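Local atomic coordinates of Bot.2110.4 (Unidentified, PDB entry 5VMR), a protein that probably acts as a designed, disulfide-stapled three-helix miniprotein binder of a botulinum neurotoxin. Residues C[7-12]-C[23-28]. Residues are numbered along the deposited sequence; the frame is centred on the assembly and turned at random.
Sequences LKIKFF and KAAKKC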
loop_
_atom_site.group_PDB
_atom_site.type_symbol
_atom_site.label_atom_id
_atom_site.label_comp_id
_atom_site.label_asym_id
_atom_site.label_seq_id
_atom_site.Cartn_x
_atom_site.Cartn_y
_atom_site.Cartn_z
ATOM N N LEU C 7 -20.557 14.309 25.573
ATOM C CA LEU C 7 -20.141 13.120 24.838
ATOM C C LEU C 7 -19.467 12.120 25.755
ATOM O O LEU C 7 -19.652 10.907 25.624
ATOM C CB LEU C 7 -19.202 13.499 23.706
ATOM C CG LEU C 7 -19.895 14.355 22.652
ATOM C CD1 LEU C 7 -18.869 15.183 21.908
ATOM C CD2 LEU C 7 -20.683 13.466 21.712
ATOM N N LYS C 8 -18.672 12.646 26.677
ATOM C CA LYS C 8 -17.981 11.825 27.663
ATOM C C LYS C 8 -19.006 11.002 28.460
ATOM O O LYS C 8 -18.811 9.813 28.713
ATOM C CB LYS C 8 -17.129 12.730 28.557
ATOM C CG LYS C 8 -16.294 12.039 29.597
ATOM C CD LYS C 8 -15.101 12.922 29.963
ATOM C CE LYS C 8 -15.476 14.021 30.944
ATOM N NZ LYS C 8 -16.207 13.493 32.123
ATOM N N ILE C 9 -20.135 11.623 28.784
ATOM C CA ILE C 9 -21.218 10.924 29.469
ATOM C C ILE C 9 -21.781 9.799 28.616
ATOM O O ILE C 9 -21.994 8.689 29.112
ATOM C CB ILE C 9 -22.365 11.889 29.839
ATOM C CG1 ILE C 9 -21.839 12.996 30.756
ATOM C CG2 ILE C 9 -23.540 11.131 30.467
ATOM C CD1 ILE C 9 -22.799 14.136 30.941
ATOM N N LYS C 10 -22.023 10.069 27.332
ATOM C CA LYS C 10 -22.602 9.032 26.486
ATOM C C LYS C 10 -21.592 7.927 26.224
ATOM O O LYS C 10 -21.963 6.761 26.068
ATOM C CB LYS C 10 -23.116 9.591 25.157
ATOM C CG LYS C 10 -23.988 8.565 24.448
ATOM C CD LYS C 10 -24.988 9.188 23.506
ATOM C CE LYS C 10 -26.105 8.201 23.196
ATOM N NZ LYS C 10 -25.642 6.793 23.318
ATOM N N PHE C 11 -20.314 8.291 26.184
ATOM C CA PHE C 11 -19.276 7.275 26.068
ATOM C C PHE C 11 -19.362 6.329 27.256
ATOM O O PHE C 11 -19.423 5.093 27.099
ATOM C CB PHE C 11 -17.884 7.885 26.024
ATOM C CG PHE C 11 -16.796 6.860 26.064
ATOM C CD1 PHE C 11 -16.498 6.106 24.932
ATOM C CD2 PHE C 11 -16.104 6.602 27.244
ATOM C CE1 PHE C 11 -15.499 5.136 24.961
ATOM C CE2 PHE C 11 -15.106 5.628 27.290
ATOM C CZ PHE C 11 -14.800 4.892 26.141
ATOM N N PHE C 12 -19.408 6.909 28.450
ATOM C CA PHE C 12 -19.474 6.067 29.635
ATOM C C PHE C 12 -20.729 5.213 29.580
ATOM O O PHE C 12 -20.643 4.036 29.839
ATOM C CB PHE C 12 -19.395 6.893 30.918
ATOM C CG PHE C 12 -18.022 7.443 31.179
ATOM C CD1 PHE C 12 -16.904 6.664 30.917
ATOM C CD2 PHE C 12 -17.842 8.718 31.685
ATOM C CE1 PHE C 12 -15.625 7.154 31.137
ATOM C CE2 PHE C 12 -16.562 9.213 31.918
ATOM C CZ PHE C 12 -15.456 8.428 31.645
ATOM N N LYS C 23 -21.065 10.291 37.513
ATOM C CA LYS C 23 -20.039 11.182 38.046
ATOM C C LYS C 23 -19.773 12.328 37.085
ATOM O O LYS C 23 -19.731 13.487 37.494
ATOM C CB LYS C 23 -18.734 10.427 38.322
ATOM C CG LYS C 23 -18.716 9.681 39.647
ATOM C CD LYS C 23 -17.806 8.458 39.615
ATOM C CE LYS C 23 -17.988 7.625 40.878
ATOM N NZ LYS C 23 -17.434 8.292 42.082
ATOM N N ALA C 24 -19.626 11.997 35.803
ATOM C CA ALA C 24 -19.314 12.991 34.790
ATOM C C ALA C 24 -20.452 13.994 34.688
ATOM O O ALA C 24 -20.219 15.199 34.622
ATOM C CB ALA C 24 -19.055 12.327 33.448
ATOM N N ALA C 25 -21.683 13.489 34.691
ATOM C CA ALA C 25 -22.871 14.337 34.652
ATOM C C ALA C 25 -22.908 15.327 35.822
ATOM O O ALA C 25 -23.230 16.503 35.632
ATOM C CB ALA C 25 -24.124 13.481 34.642
ATOM N N LYS C 26 -22.568 14.859 37.022
ATOM C CA LYS C 26 -22.533 15.733 38.195
ATOM C C LYS C 26 -21.509 16.856 38.014
ATOM O O LYS C 26 -21.816 18.022 38.260
ATOM C CB LYS C 26 -22.220 14.931 39.465
ATOM C CG LYS C 26 -23.318 13.953 39.877
ATOM C CD LYS C 26 -22.933 13.147 41.121
ATOM C CE LYS C 26 -24.050 12.185 41.527
ATOM N NZ LYS C 26 -23.687 11.345 42.706
ATOM N N LYS C 27 -20.310 16.499 37.558
ATOM C CA LYS C 27 -19.251 17.471 37.276
ATOM C C LYS C 27 -19.592 18.396 36.105
ATOM O O LYS C 27 -19.276 19.585 36.140
ATOM C CB LYS C 27 -17.929 16.756 36.982
ATOM C CG LYS C 27 -17.507 15.729 38.020
ATOM C CD LYS C 27 -16.724 14.594 37.367
ATOM C CE LYS C 27 -15.302 15.007 37.024
ATOM N NZ LYS C 27 -14.535 13.878 36.428
ATOM N N CYS C 28 -20.215 17.834 35.067
ATOM C CA CYS C 28 -20.507 18.557 33.822
ATOM C C CYS C 28 -21.379 19.797 34.018
ATOM O O CYS C 28 -21.264 20.765 33.267
ATOM C CB CYS C 28 -21.186 17.628 32.810
ATOM S SG CYS C 28 -20.077 16.548 31.877
#
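Lys8 NZ is the best-held polar atom here: one salt bridge grips it, from an acidic side chain of the other protein in the assembly, and nothing in the facing helix segment offers it a hydrogen bond. The lysine leaves its helix with CG anti to the backbone N (chi1 -177°), then bends at chi3 and chi4, so that NZ comes in over the methyl of Ala24, with Lys8 NZ to Ala24 CB at 3.4 Å. Lys27 NZ lies 4.6 Å from Lys8 NZ. The two ammonium groups would be expected to repel, and acidic side chains of the other protein, the one facing Lys27 in a long, weak ion pair, probably offset this.

Apart from the lysine, the contact is apolar. Ile9 carries most of it: CG1 sits anti to the carbonyl carbon (chi1 -60°) and lies alongside Ala24, with Ile9 CG1 to Ala24 CB at 3.9 Å. Ile9 CD1 reaches further, resting in the corner formed by Ala25 and Cys28, 3.7 Å from Ala25 CA. Cys28 SG is 3.8 Å from Ile9 CD1. That sulfur is bonded to Cys5, so the isoleucine packs directly against the disulfide that ties the two helices together. One turn on, Phe12 offers a ring edge, with Phe12 CD2 4.2 Å from Ala24 CB. The small alanines let the backbones come close: Ile9 CA and Ala24 CA are 6.0 Å apart.

Ile9 and Ala25 both also touch Tyr30 in the loop after the second helix, while Phe12 rests on Ala20 and Ala21 and meets an aromatic ring of the other protein edge-to-face. The segments thus form the antiparallel core (axes at 169°) of a helical hairpin, joining helix 3-14 to helix 18-28, with helix 32-38 following as the third helix of the miniprotein.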